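Side-chain contact in D-alanyl-D-alanine carboxypeptidase (Penicillin binding protein) family protein (Francisella tularensis subsp. tularensis, PDB 6OSU), which probably trims the terminal D-alanine from peptidoglycan precursor peptides, acting as a serine-type D-Ala-D-Ala carboxypeptidase of the S11 family: residues S185-Y188 / A193-V196. Residues are numbered along the deposited sequence; the frame is centred on the assembly and turned at random.
Sequences SYIY and AYKV
In the penicillin-binding domain, helix 191-194 follows helix 176-189 after a short break, with Y186 and I187 packed against A193 and Y194. Y194 takes two partners, I187 on its ring and Y186 at its CB and N. The Y194 ring receives the delta methyl of I187 over one face: CD1 sits above the middle of the ring in a CH-pi contact, though its exact closeness is doubtful. Two torsions of I187 together (chi1 -47°, chi2 -58°) bring that methyl over to the tyrosine. Y186 meets residues 193-196 differently, with the edge of its ring. Y186 CD2 lies 4.1 Å from Y194 CB, Y186 CE2 is 3.9 Å from Y194 N, and A193 CB stands beside the same edge, 4.2 Å from Y186 CE2. Both phenol ends reach into neighbouring parts of the domain: Y194 OH hydrogen-bonds D275 on strand 274-282, Y186 OH hydrogen-bonds S71 on helix 66-79. That helix also carries K67, the predicted proton acceptor, whose side chain is about 9 Å from that of Y186. No direct hydrogen bond joins the two segments, but one water does: it accepts from Y186 OH at 2.7 Å and donates to A193 O, also at 2.7 Å.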
# COMPACT_ATOMS: atom_id res chain seq x y z
N SER A 185 -4.45 -0.42 -4.60
CA SER A 185 -5.82 -0.10 -4.98
C SER A 185 -6.58 0.57 -3.83
O SER A 185 -7.36 1.50 -4.05
CB SER A 185 -6.54 -1.37 -5.44
OG SER A 185 -7.87 -1.09 -5.83
N TYR A 186 -6.35 0.10 -2.60
CA TYR A 186 -7.02 0.66 -1.44
C TYR A 186 -6.65 2.12 -1.24
O TYR A 186 -7.53 2.98 -1.05
CB TYR A 186 -6.67 -0.17 -0.20
CG TYR A 186 -7.65 -0.11 0.94
CD1 TYR A 186 -8.11 -1.27 1.54
CD2 TYR A 186 -8.09 1.11 1.44
CE1 TYR A 186 -9.00 -1.23 2.59
CE2 TYR A 186 -8.98 1.16 2.49
CZ TYR A 186 -9.43 -0.01 3.06
OH TYR A 186 -10.32 0.04 4.11
N ILE A 187 -5.35 2.44 -1.27
CA ILE A 187 -4.90 3.82 -1.12
C ILE A 187 -5.57 4.71 -2.16
O ILE A 187 -5.98 5.84 -1.86
CB ILE A 187 -3.37 3.91 -1.26
CG1 ILE A 187 -2.67 2.85 -0.42
CG2 ILE A 187 -2.88 5.29 -0.86
CD1 ILE A 187 -3.02 2.95 0.99
N TYR A 188 -5.68 4.22 -3.39
CA TYR A 188 -6.12 5.05 -4.50
C TYR A 188 -7.63 5.26 -4.47
O TYR A 188 -8.10 6.40 -4.59
CB TYR A 188 -5.67 4.41 -5.81
CG TYR A 188 -6.17 5.13 -7.04
CD1 TYR A 188 -5.58 6.31 -7.47
CD2 TYR A 188 -7.24 4.63 -7.77
CE1 TYR A 188 -6.04 6.97 -8.59
CE2 TYR A 188 -7.71 5.28 -8.90
CZ TYR A 188 -7.10 6.45 -9.30
OH TYR A 188 -7.56 7.10 -10.42
N ALA A 193 -11.28 6.01 3.95
CA ALA A 193 -11.28 4.78 4.72
C ALA A 193 -9.87 4.35 5.09
O ALA A 193 -9.65 3.76 6.15
CB ALA A 193 -11.98 3.67 3.95
N TYR A 194 -8.89 4.63 4.22
CA TYR A 194 -7.52 4.24 4.52
C TYR A 194 -6.94 5.00 5.70
O TYR A 194 -6.02 4.50 6.35
CB TYR A 194 -6.64 4.43 3.29
CG TYR A 194 -5.19 4.15 3.59
CD1 TYR A 194 -4.77 2.87 3.93
CD2 TYR A 194 -4.24 5.17 3.57
CE1 TYR A 194 -3.44 2.60 4.22
CE2 TYR A 194 -2.91 4.91 3.86
CZ TYR A 194 -2.52 3.63 4.19
OH TYR A 194 -1.20 3.36 4.47
N LYS A 195 -7.45 6.20 5.99
CA LYS A 195 -6.96 6.96 7.14
C LYS A 195 -7.17 6.22 8.46
O LYS A 195 -6.47 6.51 9.43
CB LYS A 195 -7.64 8.33 7.21
CG LYS A 195 -7.31 9.26 6.05
CD LYS A 195 -8.01 10.60 6.22
CE LYS A 195 -7.92 11.43 4.94
NZ LYS A 195 -9.23 12.05 4.60
N VAL A 196 -8.11 5.27 8.51
CA VAL A 196 -8.39 4.55 9.75
C VAL A 196 -7.19 3.73 10.18
O VAL A 196 -6.97 3.51 11.38
CB VAL A 196 -9.65 3.67 9.59
CG1 VAL A 196 -9.98 2.96 10.89
CG2 VAL A 196 -10.82 4.50 9.12
O HOH W 1 -10.64 1.22 6.47